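Local coordinates for protein fructokinase (Vibrio cholerae serotype O1, PDB 5EY7) that probably phosphorylates fructose with ATP, and binds fructose, nucleotide and metal ions, as a kinase of the PfkB family, at residues A[46-51]-A[307-312]; A[91-96]-A[119-124]; A[109-114]-A[258-263]; A[113-118]-A[174-179]. One frame throughout, in Å; residues are numbered along the deposited sequence.

Contact 1 (A[46-51]-A[307-312]); sequences APANVA and GAMTAL. With NA (sodium ion), chain C.
N49 meets A308, M309 and L312 at the start of helix 46-56, in the buried interior of a ribokinase-like (PfkB) fold. N49 belongs to the fructose-binding site. Its CG sits beside the backbone N (chi1 -63°), and the amide points at the loop 307-312. Past CB, the amide comes down on the methyl of A308. N49 CG is 3.5 Å from A308 CB, and N49 OD1 is closer, at 3.3 Å. N49 OD1 also meets the M309 side chain, with M309 CG 3.6 Å away. At the tip, N49 ND2 lies 3.5 Å from A308 CB and hydrogen-bonds to OD2 of D266, another fructose-binding residue, so the amide is gripped outside the two segments. M309 crosses N49 at about a right angle. Its chain is extended beyond CG and carries the methyl to the A48 turn of the helix. Further on, the loop makes a type I turn from M309 to L312, which brings L312 back to the helix, with L312 CD1 3.5 Å from N49 O. G307 O is a ligand of the sodium ion at the other end of the loop. M309 CE lies 3.6 Å from A48 CB and 3.4 Å from A48 O.

Contact 2 (A[91-96]-A[119-124]); sequences HFDPVH and PSADQF
D93 packs its CB on A121 CB at 3.7 Å, just where strand 86-93 ends. The D93 carboxylate has a long, weak ion pair with R66. Its OD2 also lies where it could accept from the H96 backbone N, as in an Asx motif, but the model places it too close to the H96 ring, so this bond is doubtful. The chain then turns through P94 and V95. V95 CG1 covers one face of the H96 imidazole, 3.8 Å above its plane. The other face of H96 takes F124. CG of H96 sits beside the backbone N (chi1 -49°), which swings the ring over this phenyl. The two rings stack face to face, with centroids 3.6 Å apart and planes at 19°. H96 CE1 lies over the centre of the F124 ring, whereas F124 CZ lies toward the rim of the H96 ring. Packing is tight there, with H96 NE2 and F124 CZ 3.1 Å apart. Closer to the backbone, H96 CB rests 4.0 Å from A121 CA, in the 3-10 turn 121-123. The contact sits at the edge of the nine-stranded core sheet. Strand 86-93 pairs there with strand 61-68, and F92 makes a cation-pi contact with R74 of helix 71-81. The loop 119-124 leads from strand 110-115 of the small sheet to strand 138-142 of the core.

Contact 3 (A[109-114]-A[258-263]); sequences GERSFT and PIDTTG. With NA (sodium ion), chain C.
R111 NH1, from strand 110-115, lies against the I259 peptide, 3.1 Å from I259 C. I259 is just ahead of the DTTGAGD motif (260-266), a signature of the PfkB family. That segment leads into helix 264-277, and G263, an ADP-binding residue, is its N-cap. The extended R111 chain reaches across from the small sheet and lays its guanidinium against the loop backbone. D260 comes next. Its peptide carbon and the T261 N lie over one face of the guanidinium, with T261 N above the centre. D260 OD1 forms a long salt bridge with R111 NE at 3.8 Å, the carboxylate and guanidinium planes 46° apart. D260 OD1 also accepts a hydrogen bond of 2.6 Å from T262 OG1, on its syn side and 28° out of the carboxylate plane. The other oxygen, D260 OD2, and D260 O bind the sodium ion, at 3.0 and 2.6 Å. A302 O and G307 O complete the ligands found. This resembles the monovalent-cation site known in ribokinase relatives. The carboxylate's negative charge is thus probably shared between the metal and, more weakly, R111. T261 flanks the arginine, with its CG2 3.4 Å from R111 NH2. T262 turns to strand residue F113 and to D30 of the fructose site. The F113 ring meets the T262 hydroxyl at its edge, near the ring plane, with F113 CE1 3.9 Å from T262 OG1.

Contact 4 (A[113-118]-A[174-179]); sequences FTFMVK and NLREEV
K118 and V179 are where the backbones come nearest, their CA atoms 6.3 Å apart. Residues 113-115 are a weakly bonded part of strand 110-115, outermost in the small sheet within this chain. Residues 174-179 form the loop that follows core strand 168-172, with helical angles at 177-179 but no regular helix bonds. F115 is the main link. V179 CG1 stands over one face of its ring, 3.7 Å from F115 CG, and makes a CH-pi contact at 17° off the ring normal. R176 comes to the edge of the same ring, where its CD lies 3.5 Å from F115 CE1. The two side chains cross at about a right angle. A bend at chi2 of R176 (131°) carries the guanidinium on past F115, its plane turned 63° from that ring. R176 NH2 lies over one face of F113. With R176 CZ 5.7 Å from the ring centroid, this cation-pi contact is long and at most weak. Near the end of the segment, K118 CD lies 3.7 Å from E178 O. K118 NZ hydrogen-bonds to V95 O of the second subunit. The contact is therefore held mainly by apolar and aromatic groups. R176 packs through CG and CD, which leaves its guanidinium beyond F115. R176 is a fructose-binding residue, and this is consistent with the packing placing that group.

Overall arrangement
Contacts 1 and 3 share the sodium ion and touch directly. G307 N lies 2.6 Å from D260 OD2, a probable hydrogen bond, and A308 CB packs on T262 O at 3.6 Å. Contacts 3 and 4 share F113 and T114, and their centres are about 14 Å apart. Contact 4 runs on in sequence into contact 2, whose centre is about 15 Å away. Contacts 2 and 3 are the farthest apart, with centres about 26 Å apart. Contacts 1 and 4 supply the fructose-binding residues A46, N49 and R176, while contact 3 supplies the ADP-binding G263. Contact 4 also holds the calcium-binding N174. Contact 2 lies farther out, though the S120 side chain is about 5 Å from that of D26 in the fructose site.

Contact 1 (A[46-51]-A[307-312])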
# COMPACT_ATOMS: atom_id res chain seq x y z
N ALA A 46 -13.35 -6.76 -6.64
CA ALA A 46 -14.69 -7.06 -7.13
C ALA A 46 -14.72 -8.03 -8.33
O ALA A 46 -15.41 -9.05 -8.25
CB ALA A 46 -15.43 -5.77 -7.48
N PRO A 47 -13.98 -7.74 -9.41
CA PRO A 47 -14.09 -8.67 -10.54
C PRO A 47 -13.57 -10.07 -10.22
O PRO A 47 -14.12 -11.06 -10.69
CB PRO A 47 -13.23 -8.02 -11.62
CG PRO A 47 -12.25 -7.18 -10.88
CD PRO A 47 -13.02 -6.66 -9.70
N ALA A 48 -12.53 -10.14 -9.40
CA ALA A 48 -11.94 -11.43 -9.03
C ALA A 48 -12.85 -12.21 -8.09
O ALA A 48 -12.97 -13.43 -8.20
CB ALA A 48 -10.58 -11.22 -8.40
N ASN A 49 -13.50 -11.51 -7.17
CA ASN A 49 -14.43 -12.14 -6.24
C ASN A 49 -15.63 -12.75 -6.95
O ASN A 49 -16.03 -13.88 -6.67
CB ASN A 49 -14.92 -11.13 -5.19
CG ASN A 49 -13.80 -10.60 -4.32
OD1 ASN A 49 -12.77 -11.25 -4.14
ND2 ASN A 49 -14.01 -9.42 -3.76
N VAL A 50 -16.22 -11.99 -7.87
CA VAL A 50 -17.41 -12.43 -8.59
C VAL A 50 -17.06 -13.54 -9.57
O VAL A 50 -17.80 -14.51 -9.71
CB VAL A 50 -18.08 -11.25 -9.34
CG1 VAL A 50 -19.33 -11.72 -10.07
CG2 VAL A 50 -18.41 -10.13 -8.37
N ALA A 51 -15.91 -13.41 -10.22
CA ALA A 51 -15.44 -14.43 -11.15
C ALA A 51 -15.27 -15.77 -10.44
O ALA A 51 -15.63 -16.82 -10.97
CB ALA A 51 -14.13 -14.02 -11.80
N GLY A 307 -11.71 -13.18 4.46
CA GLY A 307 -11.34 -13.18 3.06
C GLY A 307 -12.59 -13.16 2.20
O GLY A 307 -13.61 -13.74 2.57
N ALA A 308 -12.50 -12.51 1.05
CA ALA A 308 -13.66 -12.32 0.20
C ALA A 308 -14.11 -13.63 -0.45
O ALA A 308 -15.30 -13.91 -0.53
CB ALA A 308 -13.37 -11.28 -0.87
N MET A 309 -13.14 -14.42 -0.89
CA MET A 309 -13.44 -15.64 -1.64
C MET A 309 -13.59 -16.87 -0.76
O MET A 309 -14.24 -17.84 -1.15
CB MET A 309 -12.34 -15.90 -2.67
CG MET A 309 -12.12 -14.79 -3.67
SD MET A 309 -10.70 -15.15 -4.72
CE MET A 309 -10.64 -13.67 -5.70
N THR A 310 -12.99 -16.82 0.42
CA THR A 310 -12.80 -18.01 1.25
C THR A 310 -14.07 -18.79 1.57
O THR A 310 -14.02 -20.00 1.77
CB THR A 310 -12.11 -17.63 2.57
OG1 THR A 310 -12.83 -16.57 3.20
CG2 THR A 310 -10.68 -17.17 2.30
N ALA A 311 -15.21 -18.11 1.60
CA ALA A 311 -16.47 -18.78 1.94
C ALA A 311 -17.46 -18.80 0.79
O ALA A 311 -18.65 -19.03 1.00
CB ALA A 311 -17.09 -18.13 3.16
N LEU A 312 -16.99 -18.56 -0.43
CA LEU A 312 -17.86 -18.62 -1.60
C LEU A 312 -18.26 -20.07 -1.85
O LEU A 312 -17.41 -20.92 -2.11
CB LEU A 312 -17.18 -18.01 -2.82
CG LEU A 312 -16.92 -16.51 -2.73
CD1 LEU A 312 -16.14 -16.02 -3.93
CD2 LEU A 312 -18.22 -15.73 -2.58
NA NA C . -15.58 -12.40 3.87

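Contact 2 (A[91-96]-A[119-124])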
# COMPACT_ATOMS: atom_id res chain seq x y z
N HIS A 91 -3.30 -9.42 -18.05
CA HIS A 91 -2.07 -8.78 -18.47
C HIS A 91 -1.28 -8.25 -17.28
O HIS A 91 -1.85 -7.95 -16.23
CB HIS A 91 -2.37 -7.64 -19.45
CG HIS A 91 -2.91 -8.10 -20.76
ND1 HIS A 91 -2.10 -8.28 -21.87
CD2 HIS A 91 -4.16 -8.41 -21.16
CE1 HIS A 91 -2.84 -8.69 -22.89
NE2 HIS A 91 -4.09 -8.77 -22.49
N PHE A 92 0.03 -8.15 -17.45
CA PHE A 92 0.92 -7.67 -16.40
C PHE A 92 1.54 -6.33 -16.77
O PHE A 92 2.30 -6.24 -17.73
CB PHE A 92 2.02 -8.69 -16.11
CG PHE A 92 1.51 -10.03 -15.66
CD1 PHE A 92 1.11 -10.99 -16.58
CD2 PHE A 92 1.42 -10.33 -14.31
CE1 PHE A 92 0.64 -12.22 -16.17
CE2 PHE A 92 0.94 -11.55 -13.89
CZ PHE A 92 0.56 -12.50 -14.82
N ASP A 93 1.21 -5.29 -16.01
CA ASP A 93 1.82 -3.99 -16.23
C ASP A 93 3.23 -3.98 -15.67
O ASP A 93 3.44 -4.24 -14.48
CB ASP A 93 0.99 -2.87 -15.59
CG ASP A 93 1.38 -1.50 -16.10
OD1 ASP A 93 1.35 -1.30 -17.34
OD2 ASP A 93 1.74 -0.63 -15.28
N PRO A 94 4.22 -3.67 -16.53
CA PRO A 94 5.63 -3.70 -16.14
C PRO A 94 6.10 -2.44 -15.41
O PRO A 94 7.30 -2.26 -15.23
CB PRO A 94 6.34 -3.80 -17.49
CG PRO A 94 5.47 -2.99 -18.39
CD PRO A 94 4.07 -3.32 -17.96
N VAL A 95 5.17 -1.59 -14.98
CA VAL A 95 5.54 -0.36 -14.30
C VAL A 95 4.75 -0.13 -13.02
O VAL A 95 5.32 0.17 -11.97
CB VAL A 95 5.37 0.86 -15.22
CG1 VAL A 95 5.54 2.15 -14.44
CG2 VAL A 95 6.37 0.79 -16.36
N HIS A 96 3.43 -0.28 -13.10
CA HIS A 96 2.57 0.04 -11.97
C HIS A 96 2.26 -1.17 -11.10
O HIS A 96 2.48 -2.31 -11.50
CB HIS A 96 1.29 0.70 -12.47
CG HIS A 96 1.53 1.81 -13.44
ND1 HIS A 96 1.67 1.60 -14.80
CD2 HIS A 96 1.71 3.14 -13.25
CE1 HIS A 96 1.90 2.75 -15.39
NE2 HIS A 96 1.93 3.70 -14.49
N PRO A 119 -2.18 5.51 -8.78
CA PRO A 119 -3.14 4.55 -9.34
C PRO A 119 -2.55 3.16 -9.55
O PRO A 119 -1.37 3.05 -9.88
CB PRO A 119 -3.51 5.19 -10.68
CG PRO A 119 -2.24 5.88 -11.09
CD PRO A 119 -1.61 6.38 -9.82
N SER A 120 -3.34 2.12 -9.36
CA SER A 120 -2.86 0.76 -9.56
C SER A 120 -2.87 0.39 -11.04
O SER A 120 -3.35 1.16 -11.88
CB SER A 120 -3.68 -0.24 -8.75
OG SER A 120 -5.06 0.10 -8.77
N ALA A 121 -2.35 -0.79 -11.36
CA ALA A 121 -2.17 -1.23 -12.74
C ALA A 121 -3.47 -1.33 -13.53
O ALA A 121 -3.49 -1.09 -14.74
CB ALA A 121 -1.44 -2.56 -12.77
N ASP A 122 -4.56 -1.70 -12.86
CA ASP A 122 -5.85 -1.88 -13.51
C ASP A 122 -6.39 -0.58 -14.10
O ASP A 122 -7.20 -0.60 -15.03
CB ASP A 122 -6.86 -2.47 -12.52
CG ASP A 122 -6.95 -1.67 -11.23
OD1 ASP A 122 -5.99 -1.73 -10.43
OD2 ASP A 122 -7.97 -0.99 -11.02
N GLN A 123 -5.91 0.54 -13.58
CA GLN A 123 -6.30 1.85 -14.09
C GLN A 123 -5.70 2.12 -15.46
O GLN A 123 -6.08 3.07 -16.15
CB GLN A 123 -5.88 2.94 -13.10
CG GLN A 123 -6.63 2.90 -11.79
CD GLN A 123 -8.12 3.02 -11.97
OE1 GLN A 123 -8.64 4.10 -12.26
NE2 GLN A 123 -8.83 1.91 -11.82
N PHE A 124 -4.75 1.28 -15.86
CA PHE A 124 -4.08 1.43 -17.14
C PHE A 124 -4.54 0.35 -18.12
O PHE A 124 -3.79 -0.03 -19.03
CB PHE A 124 -2.57 1.38 -16.96
CG PHE A 124 -2.01 2.54 -16.19
CD1 PHE A 124 -2.10 2.57 -14.80
CD2 PHE A 124 -1.42 3.61 -16.84
CE1 PHE A 124 -1.59 3.64 -14.09
CE2 PHE A 124 -0.92 4.68 -16.14
CZ PHE A 124 -1.00 4.70 -14.76

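Contact 3 (A[109-114]-A[258-263])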
# COMPACT_ATOMS: atom_id res chain seq x y z
N GLY A 109 -18.99 2.03 14.19
CA GLY A 109 -17.92 1.22 14.76
C GLY A 109 -17.77 -0.08 13.99
O GLY A 109 -17.99 -1.16 14.54
N GLU A 110 -17.40 0.01 12.71
CA GLU A 110 -17.32 -1.16 11.85
C GLU A 110 -15.95 -1.33 11.19
O GLU A 110 -14.92 -0.98 11.76
CB GLU A 110 -18.40 -1.10 10.76
CG GLU A 110 -19.81 -0.85 11.29
CD GLU A 110 -20.28 -1.91 12.25
OE1 GLU A 110 -20.16 -3.11 11.92
OE2 GLU A 110 -20.77 -1.55 13.34
N ARG A 111 -15.96 -1.88 9.98
CA ARG A 111 -14.73 -2.13 9.23
C ARG A 111 -14.34 -0.93 8.39
O ARG A 111 -15.14 -0.01 8.19
CB ARG A 111 -14.90 -3.36 8.33
CG ARG A 111 -14.75 -4.69 9.04
CD ARG A 111 -15.13 -5.85 8.14
NE ARG A 111 -15.27 -7.09 8.90
CZ ARG A 111 -16.37 -7.44 9.56
NH1 ARG A 111 -16.42 -8.58 10.23
NH2 ARG A 111 -17.43 -6.64 9.55
N SER A 112 -13.11 -0.93 7.90
CA SER A 112 -12.61 0.14 7.04
C SER A 112 -11.61 -0.38 6.03
O SER A 112 -10.76 -1.21 6.35
CB SER A 112 -11.96 1.25 7.88
OG SER A 112 -10.68 0.85 8.34
N PHE A 113 -11.70 0.12 4.80
CA PHE A 113 -10.78 -0.27 3.74
C PHE A 113 -9.93 0.93 3.32
O PHE A 113 -10.40 2.07 3.35
CB PHE A 113 -11.54 -0.82 2.53
CG PHE A 113 -12.50 -1.92 2.87
CD1 PHE A 113 -12.07 -3.23 2.91
CD2 PHE A 113 -13.83 -1.64 3.13
CE1 PHE A 113 -12.95 -4.25 3.22
CE2 PHE A 113 -14.71 -2.65 3.44
CZ PHE A 113 -14.27 -3.96 3.49
N THR A 114 -8.69 0.67 2.93
CA THR A 114 -7.78 1.73 2.51
C THR A 114 -6.95 1.31 1.31
O THR A 114 -6.25 0.29 1.36
CB THR A 114 -6.84 2.15 3.67
OG1 THR A 114 -7.62 2.49 4.83
CG2 THR A 114 -5.99 3.34 3.26
N PRO A 258 -21.90 -12.89 10.92
CA PRO A 258 -20.97 -11.97 10.26
C PRO A 258 -19.64 -11.85 10.99
O PRO A 258 -19.59 -11.31 12.09
CB PRO A 258 -21.73 -10.63 10.29
CG PRO A 258 -22.67 -10.76 11.44
CD PRO A 258 -23.08 -12.19 11.46
N ILE A 259 -18.57 -12.35 10.37
CA ILE A 259 -17.25 -12.24 10.96
C ILE A 259 -16.25 -11.65 9.97
O ILE A 259 -15.08 -11.44 10.30
CB ILE A 259 -16.74 -13.59 11.48
CG1 ILE A 259 -16.37 -14.52 10.32
CG2 ILE A 259 -17.79 -14.24 12.38
CD1 ILE A 259 -15.72 -15.83 10.76
N ASP A 260 -16.72 -11.39 8.75
CA ASP A 260 -15.94 -10.68 7.73
C ASP A 260 -16.80 -10.32 6.53
O ASP A 260 -17.01 -11.14 5.63
CB ASP A 260 -14.74 -11.51 7.28
CG ASP A 260 -13.84 -10.74 6.33
OD1 ASP A 260 -13.72 -9.51 6.49
OD2 ASP A 260 -13.25 -11.38 5.43
N THR A 261 -17.28 -9.08 6.50
CA THR A 261 -18.17 -8.61 5.45
C THR A 261 -17.42 -8.31 4.16
O THR A 261 -18.01 -7.86 3.18
CB THR A 261 -18.93 -7.35 5.90
OG1 THR A 261 -18.00 -6.29 6.13
CG2 THR A 261 -19.71 -7.62 7.17
N THR A 262 -16.12 -8.55 4.17
CA THR A 262 -15.27 -8.29 3.02
C THR A 262 -15.74 -9.06 1.79
O THR A 262 -15.61 -10.28 1.72
CB THR A 262 -13.80 -8.64 3.30
OG1 THR A 262 -13.35 -7.92 4.46
CG2 THR A 262 -12.93 -8.29 2.11
N GLY A 263 -16.31 -8.34 0.82
CA GLY A 263 -16.71 -8.95 -0.44
C GLY A 263 -18.06 -9.62 -0.42
O GLY A 263 -18.36 -10.45 -1.27
NA NA C . -15.58 -12.40 3.87

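Contact 4 (A[113-118]-A[174-179])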
# COMPACT_ATOMS: atom_id res chain seq x y z
N PHE A 113 -11.70 0.12 4.80
CA PHE A 113 -10.78 -0.27 3.74
C PHE A 113 -9.93 0.93 3.32
O PHE A 113 -10.40 2.07 3.35
CB PHE A 113 -11.54 -0.82 2.53
CG PHE A 113 -12.50 -1.92 2.87
CD1 PHE A 113 -12.07 -3.23 2.91
CD2 PHE A 113 -13.83 -1.64 3.13
CE1 PHE A 113 -12.95 -4.25 3.22
CE2 PHE A 113 -14.71 -2.65 3.44
CZ PHE A 113 -14.27 -3.96 3.49
N THR A 114 -8.69 0.67 2.93
CA THR A 114 -7.78 1.73 2.51
C THR A 114 -6.95 1.31 1.31
O THR A 114 -6.25 0.29 1.36
CB THR A 114 -6.84 2.15 3.67
OG1 THR A 114 -7.62 2.49 4.83
CG2 THR A 114 -5.99 3.34 3.26
N PHE A 115 -7.02 2.09 0.24
CA PHE A 115 -6.28 1.78 -0.98
C PHE A 115 -4.85 2.30 -0.92
O PHE A 115 -4.62 3.51 -0.83
CB PHE A 115 -7.00 2.36 -2.20
CG PHE A 115 -8.25 1.61 -2.58
CD1 PHE A 115 -9.46 1.93 -2.00
CD2 PHE A 115 -8.20 0.57 -3.49
CE1 PHE A 115 -10.61 1.23 -2.33
CE2 PHE A 115 -9.33 -0.13 -3.84
CZ PHE A 115 -10.54 0.20 -3.25
N MET A 116 -3.89 1.39 -0.95
CA MET A 116 -2.47 1.72 -0.78
C MET A 116 -1.80 2.13 -2.09
O MET A 116 -0.79 2.83 -2.08
CB MET A 116 -1.72 0.54 -0.18
CG MET A 116 -2.03 0.27 1.28
SD MET A 116 -1.36 1.55 2.35
CE MET A 116 -2.71 1.77 3.50
N VAL A 117 -2.36 1.69 -3.21
CA VAL A 117 -1.74 1.91 -4.50
C VAL A 117 -2.60 2.77 -5.42
O VAL A 117 -3.66 2.33 -5.88
CB VAL A 117 -1.44 0.57 -5.21
CG1 VAL A 117 -0.73 0.83 -6.52
CG2 VAL A 117 -0.60 -0.33 -4.31
N LYS A 118 -2.15 3.99 -5.68
CA LYS A 118 -2.90 4.91 -6.52
C LYS A 118 -1.98 5.69 -7.46
O LYS A 118 -1.10 6.43 -7.02
CB LYS A 118 -3.71 5.88 -5.65
CG LYS A 118 -4.77 5.20 -4.80
CD LYS A 118 -5.46 6.19 -3.87
CE LYS A 118 -4.49 6.76 -2.85
NZ LYS A 118 -5.20 7.61 -1.86
N ASN A 174 -19.76 0.25 -6.92
CA ASN A 174 -19.07 0.11 -5.63
C ASN A 174 -18.21 1.33 -5.36
O ASN A 174 -17.02 1.35 -5.67
CB ASN A 174 -18.21 -1.16 -5.61
CG ASN A 174 -18.67 -2.15 -4.57
OD1 ASN A 174 -19.78 -2.07 -4.05
ND2 ASN A 174 -17.80 -3.10 -4.24
N LEU A 175 -18.82 2.36 -4.77
CA LEU A 175 -18.19 3.67 -4.66
C LEU A 175 -16.97 3.72 -3.74
O LEU A 175 -17.03 3.34 -2.58
CB LEU A 175 -19.21 4.71 -4.19
CG LEU A 175 -20.40 4.94 -5.11
CD1 LEU A 175 -21.13 6.21 -4.70
CD2 LEU A 175 -19.96 5.00 -6.56
N ARG A 176 -15.87 4.21 -4.29
CA ARG A 176 -14.67 4.52 -3.52
C ARG A 176 -14.01 5.74 -4.14
O ARG A 176 -13.27 5.64 -5.11
CB ARG A 176 -13.71 3.33 -3.48
CG ARG A 176 -14.05 2.30 -2.41
CD ARG A 176 -14.07 0.89 -2.98
NE ARG A 176 -14.48 -0.09 -1.97
CZ ARG A 176 -14.54 -1.40 -2.17
NH1 ARG A 176 -14.21 -1.91 -3.35
NH2 ARG A 176 -14.93 -2.20 -1.19
N GLU A 177 -14.30 6.90 -3.56
CA GLU A 177 -13.87 8.17 -4.12
C GLU A 177 -12.35 8.35 -4.09
O GLU A 177 -11.80 9.13 -4.86
CB GLU A 177 -14.55 9.32 -3.36
CG GLU A 177 -14.62 10.61 -4.14
CD GLU A 177 -15.51 11.65 -3.48
OE1 GLU A 177 -15.52 11.72 -2.23
OE2 GLU A 177 -16.21 12.38 -4.21
N GLU A 178 -11.69 7.60 -3.21
CA GLU A 178 -10.24 7.72 -3.01
C GLU A 178 -9.44 7.51 -4.29
O GLU A 178 -8.47 8.21 -4.55
CB GLU A 178 -9.77 6.73 -1.95
CG GLU A 178 -10.17 7.08 -0.53
CD GLU A 178 -11.64 6.85 -0.26
OE1 GLU A 178 -12.19 7.55 0.62
OE2 GLU A 178 -12.25 5.99 -0.92
N VAL A 179 -9.84 6.52 -5.09
CA VAL A 179 -9.07 6.14 -6.26
C VAL A 179 -9.31 7.07 -7.45
O VAL A 179 -8.68 6.92 -8.49
CB VAL A 179 -9.39 4.69 -6.69
CG1 VAL A 179 -9.00 3.73 -5.58
CG2 VAL A 179 -10.86 4.55 -7.04